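Local coordinates for protein eukaryotic initiation factor 4F subunit p150 (Saccharomyces cerevisiae, PDB 2VSO) that serves, through this middle MIF4G domain of eIF4G, as the part of the eIF4F scaffold that binds the RNA helicase eIF4A during translation initiation, at residues C[83-88]-C[171-176]; C[129-134]-C[188-193]; C[181-187]-C[223-228]. All blocks are in the same frame, centred on the assembly; numbering follows the deposited sequence.

Contact 1: C[83-88]-C[171-176]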
ATOM      1  N   PHE C  83     -13.965   1.072 -18.058  1.00 39.15           N
ATOM      2  CA  PHE C  83     -14.652   1.619 -16.889  1.00 46.81           C
ATOM      3  C   PHE C  83     -14.762   0.604 -15.764  1.00 53.45           C
ATOM      4  O   PHE C  83     -14.521   0.925 -14.601  1.00 71.39           O
ATOM      5  CB  PHE C  83     -16.039   2.142 -17.241  1.00 38.38           C
ATOM      6  CG  PHE C  83     -16.057   3.577 -17.662  1.00 46.16           C
ATOM      7  CD1 PHE C  83     -16.708   4.529 -16.894  1.00 25.54           C
ATOM      8  CD2 PHE C  83     -15.427   3.983 -18.827  1.00 47.34           C
ATOM      9  CE1 PHE C  83     -16.742   5.859 -17.291  1.00 36.95           C
ATOM     10  CE2 PHE C  83     -15.445   5.316 -19.216  1.00 51.60           C
ATOM     11  CZ  PHE C  83     -16.099   6.253 -18.444  1.00 38.67           C
ATOM     12  N   LEU C  84     -15.135  -0.623 -16.103  1.00 51.31           N
ATOM     13  CA  LEU C  84     -15.224  -1.669 -15.092  1.00 49.74           C
ATOM     14  C   LEU C  84     -13.856  -1.874 -14.419  1.00 46.59           C
ATOM     15  O   LEU C  84     -13.777  -2.007 -13.200  1.00 64.03           O
ATOM     16  CB  LEU C  84     -15.761  -2.966 -15.705  1.00 49.52           C
ATOM     17  CG  LEU C  84     -17.191  -2.881 -16.264  1.00 54.17           C
ATOM     18  CD1 LEU C  84     -17.583  -4.156 -16.975  1.00 60.18           C
ATOM     19  CD2 LEU C  84     -18.196  -2.571 -15.181  1.00 46.94           C
ATOM     20  N   LYS C  85     -12.787  -1.878 -15.213  1.00 35.88           N
ATOM     21  CA  LYS C  85     -11.428  -1.974 -14.691  1.00 31.02           C
ATOM     22  C   LYS C  85     -11.087  -0.768 -13.831  1.00 46.69           C
ATOM     23  O   LYS C  85     -10.605  -0.916 -12.716  1.00 51.16           O
ATOM     24  CB  LYS C  85     -10.402  -2.073 -15.823  1.00 31.41           C
ATOM     25  CG  LYS C  85      -9.580  -3.370 -15.833  1.00 41.78           C
ATOM     26  CD  LYS C  85      -8.612  -3.410 -14.667  1.00 45.39           C
ATOM     27  CE  LYS C  85      -8.276  -4.821 -14.238  1.00 55.12           C
ATOM     28  NZ  LYS C  85      -7.067  -5.364 -14.907  1.00 52.69           N
ATOM     29  N   ALA C  86     -11.337   0.425 -14.355  1.00 41.50           N
ATOM     30  CA  ALA C  86     -10.978   1.649 -13.654  1.00 41.27           C
ATOM     31  C   ALA C  86     -11.662   1.750 -12.292  1.00 41.64           C
ATOM     32  O   ALA C  86     -11.056   2.190 -11.318  1.00 52.45           O
ATOM     33  CB  ALA C  86     -11.295   2.876 -14.519  1.00 39.82           C
ATOM     34  N   CYS C  87     -12.924   1.337 -12.245  1.00 42.04           N
ATOM     35  CA  CYS C  87     -13.746   1.406 -11.037  1.00 43.60           C
ATOM     36  C   CYS C  87     -13.321   0.417  -9.946  1.00 60.27           C
ATOM     37  O   CYS C  87     -13.638   0.625  -8.776  1.00 71.38           O
ATOM     38  CB  CYS C  87     -15.218   1.163 -11.402  1.00 36.54           C
ATOM     39  SG  CYS C  87     -15.934   2.460 -12.447  1.00 56.95           S
ATOM     40  N   ASP C  88     -12.621  -0.656 -10.324  1.00 44.82           N
ATOM     41  CA  ASP C  88     -12.177  -1.677  -9.363  1.00 52.01           C
ATOM     42  C   ASP C  88     -10.696  -1.550  -8.990  1.00 53.34           C
ATOM     43  O   ASP C  88     -10.217  -2.202  -8.059  1.00 48.73           O
ATOM     44  CB  ASP C  88     -12.410  -3.082  -9.923  1.00 56.05           C
ATOM     45  CG  ASP C  88     -13.869  -3.445  -9.991  1.00 84.48           C
ATOM     46  OD1 ASP C  88     -14.288  -4.018 -11.016  1.00 94.61           O
ATOM     47  OD2 ASP C  88     -14.601  -3.155  -9.024  1.00101.57           O
ATOM     48  N   ARG C 171     -17.645   0.835  -2.990  1.00 54.56           N
ATOM     49  CA  ARG C 171     -16.268   0.893  -3.430  1.00 61.87           C
ATOM     50  C   ARG C 171     -16.234   1.244  -4.928  1.00 62.37           C
ATOM     51  O   ARG C 171     -15.544   2.178  -5.347  1.00 54.14           O
ATOM     52  CB  ARG C 171     -15.567  -0.429  -3.108  1.00 31.37           C
ATOM     53  CG  ARG C 171     -14.242  -0.625  -3.788  1.00 55.99           C
ATOM     54  CD  ARG C 171     -13.725  -2.039  -3.586  1.00 53.24           C
ATOM     55  NE  ARG C 171     -14.388  -2.999  -4.466  1.00 82.13           N
ATOM     56  CZ  ARG C 171     -13.922  -3.374  -5.655  1.00 89.55           C
ATOM     57  NH1 ARG C 171     -12.781  -2.874  -6.117  1.00 80.16           N
ATOM     58  NH2 ARG C 171     -14.598  -4.253  -6.384  1.00100.51           N
ATOM     59  N   ARG C 172     -17.020   0.522  -5.721  1.00 60.62           N
ATOM     60  CA  ARG C 172     -17.026   0.703  -7.172  1.00 60.89           C
ATOM     61  C   ARG C 172     -17.631   2.035  -7.598  1.00 58.36           C
ATOM     62  O   ARG C 172     -17.148   2.669  -8.526  1.00 63.91           O
ATOM     63  CB  ARG C 172     -17.745  -0.458  -7.862  1.00 58.18           C
ATOM     64  CG  ARG C 172     -16.970  -1.760  -7.801  1.00 78.19           C
ATOM     65  CD  ARG C 172     -17.752  -2.907  -8.405  1.00 89.32           C
ATOM     66  NE  ARG C 172     -17.049  -4.177  -8.254  1.00102.84           N
ATOM     67  CZ  ARG C 172     -17.553  -5.352  -8.614  1.00120.04           C
ATOM     68  NH1 ARG C 172     -18.769  -5.414  -9.145  1.00127.14           N
ATOM     69  NH2 ARG C 172     -16.849  -6.462  -8.444  1.00122.43           N
ATOM     70  N   GLY C 173     -18.690   2.459  -6.924  1.00 52.29           N
ATOM     71  CA  GLY C 173     -19.235   3.780  -7.171  1.00 35.83           C
ATOM     72  C   GLY C 173     -18.196   4.864  -6.934  1.00 55.52           C
ATOM     73  O   GLY C 173     -17.966   5.708  -7.799  1.00 54.32           O
ATOM     74  N   LEU C 174     -17.566   4.837  -5.758  1.00 42.84           N
ATOM     75  CA  LEU C 174     -16.532   5.807  -5.403  1.00 46.28           C
ATOM     76  C   LEU C 174     -15.312   5.708  -6.316  1.00 36.34           C
ATOM     77  O   LEU C 174     -14.672   6.702  -6.602  1.00 50.76           O
ATOM     78  CB  LEU C 174     -16.134   5.662  -3.927  1.00 35.82           C
ATOM     79  CG  LEU C 174     -17.278   6.161  -3.048  1.00 48.94           C
ATOM     80  CD1 LEU C 174     -16.887   6.282  -1.588  1.00 31.41           C
ATOM     81  CD2 LEU C 174     -17.757   7.504  -3.606  1.00 28.23           C
ATOM     82  N   GLY C 175     -14.984   4.501  -6.756  1.00 29.10           N
ATOM     83  CA  GLY C 175     -13.929   4.330  -7.728  1.00 27.63           C
ATOM     84  C   GLY C 175     -14.285   5.051  -9.023  1.00 33.51           C
ATOM     85  O   GLY C 175     -13.413   5.577  -9.714  1.00 51.36           O
ATOM     86  N   LEU C 176     -15.573   5.079  -9.347  1.00 33.32           N
ATOM     87  CA  LEU C 176     -16.031   5.767 -10.546  1.00 55.81           C
ATOM     88  C   LEU C 176     -15.955   7.288 -10.440  1.00 53.19           C
ATOM     89  O   LEU C 176     -15.451   7.936 -11.353  1.00 50.98           O
ATOM     90  CB  LEU C 176     -17.441   5.333 -10.925  1.00 41.30           C
ATOM     91  CG  LEU C 176     -18.147   6.291 -11.875  1.00 47.58           C
ATOM     92  CD1 LEU C 176     -17.780   5.999 -13.336  1.00 46.37           C
ATOM     93  CD2 LEU C 176     -19.640   6.199 -11.639  1.00 39.12           C
TER

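Contact 2: C[129-134]-C[188-193]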
ATOM      1  N   LEU C 129     -17.734   7.884 -23.915  1.00 45.39           N
ATOM      2  CA  LEU C 129     -17.305   8.048 -22.525  1.00 51.99           C
ATOM      3  C   LEU C 129     -18.435   8.592 -21.646  1.00 53.13           C
ATOM      4  O   LEU C 129     -18.759   8.020 -20.606  1.00 46.62           O
ATOM      5  CB  LEU C 129     -16.082   8.969 -22.424  1.00 43.04           C
ATOM      6  CG  LEU C 129     -14.798   8.515 -23.112  1.00 40.64           C
ATOM      7  CD1 LEU C 129     -13.698   9.540 -22.913  1.00 39.77           C
ATOM      8  CD2 LEU C 129     -14.363   7.164 -22.608  1.00 33.21           C
ATOM      9  N   VAL C 130     -19.029   9.700 -22.064  1.00 43.74           N
ATOM     10  CA  VAL C 130     -20.137  10.281 -21.312  1.00 61.67           C
ATOM     11  C   VAL C 130     -21.270   9.274 -21.105  1.00 63.39           C
ATOM     12  O   VAL C 130     -21.691   9.032 -19.975  1.00 69.63           O
ATOM     13  CB  VAL C 130     -20.708  11.539 -22.000  1.00 75.12           C
ATOM     14  CG1 VAL C 130     -21.448  12.398 -20.989  1.00 64.07           C
ATOM     15  CG2 VAL C 130     -19.593  12.334 -22.661  1.00 88.92           C
ATOM     16  N   ALA C 131     -21.748   8.689 -22.200  1.00 52.83           N
ATOM     17  CA  ALA C 131     -22.876   7.752 -22.165  1.00 61.34           C
ATOM     18  C   ALA C 131     -22.621   6.628 -21.182  1.00 55.37           C
ATOM     19  O   ALA C 131     -23.538   6.152 -20.510  1.00 51.19           O
ATOM     20  CB  ALA C 131     -23.162   7.172 -23.578  1.00 39.39           C
ATOM     21  N   ARG C 132     -21.366   6.206 -21.103  1.00 57.29           N
ATOM     22  CA  ARG C 132     -20.989   5.141 -20.188  1.00 43.49           C
ATOM     23  C   ARG C 132     -20.841   5.586 -18.725  1.00 48.37           C
ATOM     24  O   ARG C 132     -20.976   4.751 -17.831  1.00 56.77           O
ATOM     25  CB  ARG C 132     -19.724   4.433 -20.684  1.00 35.13           C
ATOM     26  CG  ARG C 132     -19.170   3.409 -19.735  1.00 62.52           C
ATOM     27  CD  ARG C 132     -20.178   2.339 -19.450  1.00 62.23           C
ATOM     28  NE  ARG C 132     -20.553   1.620 -20.658  1.00 73.93           N
ATOM     29  CZ  ARG C 132     -21.602   0.809 -20.732  1.00 76.33           C
ATOM     30  NH1 ARG C 132     -22.365   0.631 -19.665  1.00 63.24           N
ATOM     31  NH2 ARG C 132     -21.892   0.187 -21.866  1.00 83.11           N
ATOM     32  N   CYS C 133     -20.580   6.869 -18.459  1.00 39.53           N
ATOM     33  CA  CYS C 133     -20.507   7.289 -17.041  1.00 55.10           C
ATOM     34  C   CYS C 133     -21.925   7.354 -16.534  1.00 61.98           C
ATOM     35  O   CYS C 133     -22.218   6.928 -15.423  1.00 62.48           O
ATOM     36  CB  CYS C 133     -19.838   8.661 -16.810  1.00 43.77           C
ATOM     37  SG  CYS C 133     -18.207   8.896 -17.518  1.00 83.61           S
ATOM     38  N   HIS C 134     -22.796   7.902 -17.375  1.00 58.56           N
ATOM     39  CA  HIS C 134     -24.221   8.005 -17.080  1.00 53.04           C
ATOM     40  C   HIS C 134     -24.806   6.644 -16.776  1.00 49.64           C
ATOM     41  O   HIS C 134     -25.547   6.471 -15.812  1.00 58.60           O
ATOM     42  CB  HIS C 134     -24.959   8.614 -18.259  1.00 38.23           C
ATOM     43  CG  HIS C 134     -24.906  10.111 -18.304  1.00 62.39           C
ATOM     44  ND1 HIS C 134     -25.294  10.900 -17.240  1.00 72.44           N
ATOM     45  CD2 HIS C 134     -24.543  10.960 -19.287  1.00 54.02           C
ATOM     46  CE1 HIS C 134     -25.156  12.172 -17.568  1.00 73.05           C
ATOM     47  NE2 HIS C 134     -24.707  12.237 -18.809  1.00 58.45           N
ATOM     48  N   LEU C 188     -11.839  14.944 -21.231  1.00 56.66           N
ATOM     49  CA  LEU C 188     -12.560  13.871 -21.886  1.00 47.77           C
ATOM     50  C   LEU C 188     -14.016  13.813 -21.396  1.00 60.31           C
ATOM     51  O   LEU C 188     -14.784  12.924 -21.773  1.00 73.04           O
ATOM     52  CB  LEU C 188     -11.872  12.531 -21.648  1.00 40.22           C
ATOM     53  CG  LEU C 188     -10.399  12.410 -22.029  1.00 50.30           C
ATOM     54  CD1 LEU C 188      -9.898  10.969 -21.882  1.00 49.88           C
ATOM     55  CD2 LEU C 188     -10.192  12.890 -23.434  1.00 49.55           C
ATOM     56  N   LEU C 189     -14.386  14.779 -20.563  1.00 56.59           N
ATOM     57  CA  LEU C 189     -15.758  14.937 -20.093  1.00 41.20           C
ATOM     58  C   LEU C 189     -16.037  16.414 -19.858  1.00 58.51           C
ATOM     59  O   LEU C 189     -15.127  17.189 -19.560  1.00 59.45           O
ATOM     60  CB  LEU C 189     -16.008  14.173 -18.788  1.00 35.02           C
ATOM     61  CG  LEU C 189     -16.071  12.646 -18.731  1.00 47.55           C
ATOM     62  CD1 LEU C 189     -16.142  12.165 -17.288  1.00 43.55           C
ATOM     63  CD2 LEU C 189     -17.261  12.137 -19.494  1.00 33.91           C
ATOM     64  N   THR C 190     -17.304  16.792 -19.984  1.00 67.45           N
ATOM     65  CA  THR C 190     -17.727  18.163 -19.751  1.00 82.17           C
ATOM     66  C   THR C 190     -18.088  18.332 -18.283  1.00 83.44           C
ATOM     67  O   THR C 190     -18.148  17.355 -17.534  1.00 73.33           O
ATOM     68  CB  THR C 190     -18.947  18.550 -20.627  1.00 85.46           C
ATOM     69  OG1 THR C 190     -20.102  17.801 -20.219  1.00 84.11           O
ATOM     70  CG2 THR C 190     -18.661  18.277 -22.094  1.00 89.53           C
ATOM     71  N   GLY C 191     -18.337  19.575 -17.880  1.00 85.51           N
ATOM     72  CA  GLY C 191     -18.691  19.879 -16.509  1.00 82.59           C
ATOM     73  C   GLY C 191     -20.011  19.272 -16.075  1.00 90.70           C
ATOM     74  O   GLY C 191     -20.200  18.997 -14.894  1.00 91.87           O
ATOM     75  N   LYS C 192     -20.927  19.058 -17.017  1.00 95.49           N
ATOM     76  CA  LYS C 192     -22.269  18.597 -16.667  1.00 92.40           C
ATOM     77  C   LYS C 192     -22.217  17.294 -15.884  1.00 81.84           C
ATOM     78  O   LYS C 192     -23.050  17.056 -15.010  1.00 89.35           O
ATOM     79  CB  LYS C 192     -23.162  18.454 -17.908  1.00107.35           C
ATOM     80  CG  LYS C 192     -23.079  17.106 -18.622  1.00122.68           C
ATOM     81  CD  LYS C 192     -24.187  16.961 -19.667  1.00122.19           C
ATOM     82  CE  LYS C 192     -24.053  15.669 -20.471  1.00116.15           C
ATOM     83  NZ  LYS C 192     -25.160  15.505 -21.461  1.00111.57           N
ATOM     84  N   MET C 193     -21.230  16.458 -16.188  1.00 70.37           N
ATOM     85  CA  MET C 193     -21.086  15.182 -15.491  1.00 63.06           C
ATOM     86  C   MET C 193     -20.335  15.352 -14.162  1.00 72.55           C
ATOM     87  O   MET C 193     -20.505  14.561 -13.232  1.00 54.46           O
ATOM     88  CB  MET C 193     -20.395  14.151 -16.384  1.00 48.93           C
ATOM     89  CG  MET C 193     -20.277  12.773 -15.751  1.00 69.02           C
ATOM     90  SD  MET C 193     -21.781  11.765 -15.772  1.00 63.66           S
ATOM     91  CE  MET C 193     -21.890  11.405 -17.525  1.00410.44           C
TER

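Contact 3: C[181-187]-C[223-228]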
ATOM      1  N   GLY C 181     -13.152  12.020 -12.317  1.00 38.84           N
ATOM      2  CA  GLY C 181     -12.292  13.145 -11.987  1.00 39.91           C
ATOM      3  C   GLY C 181     -11.032  13.174 -12.831  1.00 37.23           C
ATOM      4  O   GLY C 181     -10.515  14.230 -13.163  1.00 43.59           O
ATOM      5  N   PHE C 182     -10.541  11.995 -13.177  1.00 40.28           N
ATOM      6  CA  PHE C 182      -9.393  11.854 -14.063  1.00 40.74           C
ATOM      7  C   PHE C 182      -9.710  12.000 -15.557  1.00 44.15           C
ATOM      8  O   PHE C 182      -8.837  12.325 -16.347  1.00 67.89           O
ATOM      9  CB  PHE C 182      -8.692  10.526 -13.794  1.00 54.17           C
ATOM     10  CG  PHE C 182      -7.873  10.521 -12.530  1.00 48.66           C
ATOM     11  CD1 PHE C 182      -7.937   9.456 -11.645  1.00 52.40           C
ATOM     12  CD2 PHE C 182      -7.038  11.590 -12.225  1.00 51.35           C
ATOM     13  CE1 PHE C 182      -7.182   9.453 -10.479  1.00 61.05           C
ATOM     14  CE2 PHE C 182      -6.266  11.596 -11.056  1.00 44.51           C
ATOM     15  CZ  PHE C 182      -6.339  10.530 -10.181  1.00 37.81           C
ATOM     16  N   LEU C 183     -10.957  11.761 -15.940  1.00 44.10           N
ATOM     17  CA  LEU C 183     -11.384  11.968 -17.313  1.00 39.19           C
ATOM     18  C   LEU C 183     -11.658  13.449 -17.539  1.00 42.90           C
ATOM     19  O   LEU C 183     -11.270  14.024 -18.545  1.00 40.59           O
ATOM     20  CB  LEU C 183     -12.658  11.168 -17.580  1.00 33.71           C
ATOM     21  CG  LEU C 183     -12.566   9.658 -17.394  1.00 41.98           C
ATOM     22  CD1 LEU C 183     -13.939   9.030 -17.422  1.00 28.62           C
ATOM     23  CD2 LEU C 183     -11.650   9.038 -18.426  1.00 30.90           C
ATOM     24  N   TYR C 184     -12.352  14.052 -16.586  1.00 44.20           N
ATOM     25  CA  TYR C 184     -12.651  15.469 -16.630  1.00 53.01           C
ATOM     26  C   TYR C 184     -11.364  16.269 -16.759  1.00 50.02           C
ATOM     27  O   TYR C 184     -11.290  17.214 -17.536  1.00 49.70           O
ATOM     28  CB  TYR C 184     -13.418  15.873 -15.363  1.00 51.83           C
ATOM     29  CG  TYR C 184     -13.636  17.364 -15.196  1.00 48.58           C
ATOM     30  CD1 TYR C 184     -12.925  18.086 -14.231  1.00 53.96           C
ATOM     31  CD2 TYR C 184     -14.552  18.053 -15.991  1.00 44.64           C
ATOM     32  CE1 TYR C 184     -13.115  19.461 -14.058  1.00 43.26           C
ATOM     33  CE2 TYR C 184     -14.749  19.428 -15.830  1.00 55.57           C
ATOM     34  CZ  TYR C 184     -14.018  20.126 -14.865  1.00 52.77           C
ATOM     35  OH  TYR C 184     -14.203  21.473 -14.695  1.00 41.78           O
ATOM     36  N   ARG C 185     -10.345  15.864 -16.008  1.00 42.58           N
ATOM     37  CA  ARG C 185      -9.085  16.591 -15.963  1.00 48.04           C
ATOM     38  C   ARG C 185      -8.324  16.584 -17.290  1.00 56.42           C
ATOM     39  O   ARG C 185      -7.572  17.508 -17.587  1.00 68.06           O
ATOM     40  CB  ARG C 185      -8.206  16.033 -14.859  1.00 41.02           C
ATOM     41  CG  ARG C 185      -7.048  16.925 -14.509  1.00 60.99           C
ATOM     42  CD  ARG C 185      -5.758  16.160 -14.524  1.00 50.88           C
ATOM     43  NE  ARG C 185      -5.388  15.621 -13.228  1.00 60.40           N
ATOM     44  CZ  ARG C 185      -4.467  14.675 -13.061  1.00 75.90           C
ATOM     45  NH1 ARG C 185      -3.846  14.156 -14.115  1.00 78.17           N
ATOM     46  NH2 ARG C 185      -4.171  14.239 -11.842  1.00 64.22           N
ATOM     47  N   LEU C 186      -8.508  15.533 -18.080  1.00 60.31           N
ATOM     48  CA  LEU C 186      -7.923  15.468 -19.415  1.00 51.38           C
ATOM     49  C   LEU C 186      -8.881  16.032 -20.459  1.00 55.99           C
ATOM     50  O   LEU C 186      -8.626  15.924 -21.650  1.00 66.90           O
ATOM     51  CB  LEU C 186      -7.585  14.030 -19.789  1.00 33.83           C
ATOM     52  CG  LEU C 186      -6.662  13.196 -18.907  1.00 41.72           C
ATOM     53  CD1 LEU C 186      -6.749  11.753 -19.341  1.00 52.03           C
ATOM     54  CD2 LEU C 186      -5.238  13.675 -18.993  1.00 40.07           C
ATOM     55  N   ASN C 187      -9.986  16.621 -20.005  1.00 48.23           N
ATOM     56  CA  ASN C 187     -10.989  17.190 -20.901  1.00 60.24           C
ATOM     57  C   ASN C 187     -11.624  16.124 -21.806  1.00 72.55           C
ATOM     58  O   ASN C 187     -11.895  16.361 -22.989  1.00 59.11           O
ATOM     59  CB  ASN C 187     -10.401  18.344 -21.721  1.00 61.49           C
ATOM     60  CG  ASN C 187      -9.788  19.426 -20.845  1.00 75.27           C
ATOM     61  OD1 ASN C 187     -10.453  19.980 -19.972  1.00 69.08           O
ATOM     62  ND2 ASN C 187      -8.511  19.732 -21.078  1.00 70.92           N
ATOM     63  N   THR C 223      -7.819  16.788  -7.209  1.00 62.85           N
ATOM     64  CA  THR C 223      -7.602  16.482  -8.613  1.00 50.30           C
ATOM     65  C   THR C 223      -8.188  17.528  -9.572  1.00 48.53           C
ATOM     66  O   THR C 223      -7.569  17.872 -10.570  1.00 55.75           O
ATOM     67  CB  THR C 223      -8.182  15.098  -8.968  1.00 41.65           C
ATOM     68  OG1 THR C 223      -7.488  14.094  -8.226  1.00 53.09           O
ATOM     69  CG2 THR C 223      -8.033  14.797 -10.469  1.00 43.50           C
ATOM     70  N   VAL C 224      -9.354  18.062  -9.241  1.00 44.42           N
ATOM     71  CA  VAL C 224     -10.205  18.710 -10.231  1.00 46.06           C
ATOM     72  C   VAL C 224     -10.794  20.032  -9.743  1.00 55.98           C
ATOM     73  O   VAL C 224     -11.430  20.752 -10.508  1.00 58.28           O
ATOM     74  CB  VAL C 224     -11.319  17.676 -10.572  1.00 39.11           C
ATOM     75  CG1 VAL C 224     -12.740  18.188 -10.460  1.00 27.25           C
ATOM     76  CG2 VAL C 224     -10.966  16.780 -11.733  1.00 39.35           C
ATOM     77  N   GLY C 225     -10.568  20.347  -8.470  1.00 59.12           N
ATOM     78  CA  GLY C 225     -11.152  21.523  -7.839  1.00 36.84           C
ATOM     79  C   GLY C 225     -10.814  22.857  -8.493  1.00 41.96           C
ATOM     80  O   GLY C 225     -11.692  23.684  -8.693  1.00 35.00           O
ATOM     81  N   GLU C 226      -9.542  23.076  -8.816  1.00 41.76           N
ATOM     82  CA  GLU C 226      -9.138  24.306  -9.482  1.00 44.84           C
ATOM     83  C   GLU C 226      -9.813  24.456 -10.836  1.00 49.65           C
ATOM     84  O   GLU C 226     -10.458  25.456 -11.100  1.00 55.16           O
ATOM     85  CB  GLU C 226      -7.621  24.382  -9.658  1.00 37.18           C
ATOM     86  CG  GLU C 226      -7.173  25.740 -10.205  1.00 41.99           C
ATOM     87  CD  GLU C 226      -5.658  25.927 -10.238  1.00 64.74           C
ATOM     88  OE1 GLU C 226      -4.918  25.036  -9.769  1.00 62.66           O
ATOM     89  OE2 GLU C 226      -5.204  26.980 -10.737  1.00 71.08           O
ATOM     90  N   GLN C 227      -9.647  23.449 -11.690  1.00 55.82           N
ATOM     91  CA  GLN C 227     -10.219  23.452 -13.026  1.00 45.45           C
ATOM     92  C   GLN C 227     -11.733  23.662 -13.018  1.00 46.97           C
ATOM     93  O   GLN C 227     -12.260  24.438 -13.808  1.00 66.35           O
ATOM     94  CB  GLN C 227      -9.860  22.155 -13.739  1.00 49.44           C
ATOM     95  CG  GLN C 227     -10.704  21.846 -14.934  1.00 50.65           C
ATOM     96  CD  GLN C 227     -10.348  20.520 -15.551  1.00 64.86           C
ATOM     97  OE1 GLN C 227      -9.551  19.756 -15.005  1.00 62.18           O
ATOM     98  NE2 GLN C 227     -10.944  20.232 -16.700  1.00 65.74           N
ATOM     99  N   PHE C 228     -12.413  22.987 -12.098  1.00 56.39           N
ATOM    100  CA  PHE C 228     -13.865  23.093 -11.952  1.00 51.42           C
ATOM    101  C   PHE C 228     -14.323  24.477 -11.541  1.00 60.69           C
ATOM    102  O   PHE C 228     -15.478  24.841 -11.742  1.00 54.28           O
ATOM    103  CB  PHE C 228     -14.368  22.091 -10.917  1.00 46.32           C
ATOM    104  CG  PHE C 228     -15.859  21.964 -10.877  1.00 50.77           C
ATOM    105  CD1 PHE C 228     -16.560  21.482 -11.979  1.00 64.16           C
ATOM    106  CD2 PHE C 228     -16.562  22.308  -9.741  1.00 51.07           C
ATOM    107  CE1 PHE C 228     -17.937  21.355 -11.946  1.00 62.06           C
ATOM    108  CE2 PHE C 228     -17.944  22.186  -9.694  1.00 69.88           C
ATOM    109  CZ  PHE C 228     -18.635  21.709 -10.797  1.00 66.64           C
TER

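Contact 1: C[83-88]-C[171-176]
One carboxylate holds two arginines here. D88 OD2 lies 2.9 Å from R171 NH2 and 2.8 Å from R172 NE, both distances of salt bridges, although as hydrogen bonds the two are weak because the N-H groups point poorly at the oxygen. R171 NH1 adds a further weak hydrogen bond, 3.3 Å long, to the backbone O of D88. A short acidic side chain suits this place: it brings concentrated negative charge to the C-terminal end of 83-88, where the long arginines reach it from helix 163-185 and it neutralises part of the positive charge they bring together.

Inward of this network the backbones come very close. C87 and G175 have their CA atoms 4.4 Å apart, and C87 O rests 3.9 Å from G175 CA and 3.7 Å from R172 CA. Glycine is needed for such an approach, since a CB on G175 would point toward 83-88 and collide with C87 O. The short helical segments cross at 105° with their axes 7.9 Å apart. Deeper still the contact turns apolar. C87 SG packs 3.6 Å from L176 CB, a small sulfur side chain filling the space beside the crossing, and F83 CD1 touches L176 CD1 at 4.0 Å, the leucine methyl lying at the ring edge.

Contact 1 thus joins helix 73-88 to helix 163-185 within the all-helical MIF4G domain. Helix 122-139 closes over its apolar side, where F83 meets L129 and C133 and L176 meets F137, while K85 and A86 face Y96 of helix 93-106.

Contact 2: C[129-134]-C[188-193]
L129 begins the contact by pointing its CA-to-CB bond at the other segment, and its CD1 reaches L188 CB at 3.7 Å. Its branched aliphatic chain suits a buried position opposite another leucine. One residue on, V130 presents both methyl groups: CG2 lies 3.9 Å from L189 CD2, and CG1 lies 3.6 Å from M193 CE. The compact beta-branched side chain thus fills the gap between these two longer ones.

The next turn of the helix brings C133 to the same face. Its SG is 3.9 Å from L189 CD1 and its CB 3.5 Å from M193 CE, so a small, weakly polar residue leaves room for leucine and methionine to lie against the helix. H134 finishes the segment with a flat ring. M193 sets its methyl and its sulfur over one face of the imidazole, a CH-pi and Met-aromatic contact in which SD stands 4.0 Å from the centroid of the H134 ring. At the ring edge, K192 CE comes within 3.9 Å of H134 NE2, a contact of the lysine's aliphatic part. No hydrogen bond crosses between 129-134 and 188-193; instead the long, unbranched M193 places its CE against V130, C133 and H134.

The partner segment is the turn after helix 163-185 together with the first turn of helix 191-206, laid along one side of helix 122-139. I180 of helix 163-185 backs both C133 and L189, L183 packs on L189, F83 of helix 73-88 borders L129 and C133, and C100 of helix 93-106 touches both L129 and L188.

Contact 3: C[181-187]-C[223-228]
This is a helix-helix contact between the C-terminal end of helix 163-185 and that of helix 211-228, which belong to successive HEAT-type repeats, the antiparallel helix pairs that build MIF4G domains. The short helical segments run at 40° to each other with axes 9.6 Å apart, and 181-187 and 223-228 together bury 421 Å².

Y184 is the main wedge. Its side chain points at 223-228 and fills much of the gap: CD1 lies 3.4 Å from V224 CG2, CZ lies 4.1 Å from F228 CD1, and the amide of Q227 is laid over one ring face, with Y184 CE1 3.3 Å from Q227 CD. A large aromatic residue with a polar tip suits this place: the ring is buried while its OH bonds to D231. Beside it, G181 leaves its backbone open to T223 and V224, its O 3.7 Å from T223 CG2. T223 CG2 also lies 3.7 Å from F182 CE2, while T223 OG1 is satisfied by E219 O.

Helix 163-185 stops in a Schellman motif. N187, with positive phi, is its C-prime residue, a conformation asparagine tolerates better than most, and N187 N bonds to Y184 O at 2.9 Å. Q227 NE2 donates to the same oxygen at 3.2 Å, its long side chain spanning the space between the helices. M194 of helix 191-206 supports Y184, V224 and F228.

The chemistry is thus mixed: an apolar patch of Y184, V224 and F228 beside a polar rim around Q227, whose bond shares its oxygen with the Schellman turn and ties the helix end to the next repeat.

In the fold
From the N terminus, helix 73-88 is the first to be used; contact 1 closes a loop of 82 residues when the chain returns in helix 163-185. Within that loop lies helix 122-139, whose contact 2 closes a loop of 53 residues only after 163-185 has ended, so contacts 1 and 2 cross. Contact 3 opens on the last turns of 163-185 and closes 35 residues later at 223-228; it crosses contact 2 but follows contact 1 in series. F83 reaches C133 and L183, joining all three, and L188 N probably bonds L183 O. Together they tie helices 73-88, 122-139, 191-206 and 211-228 of the HEAT-like array around helix 163-185.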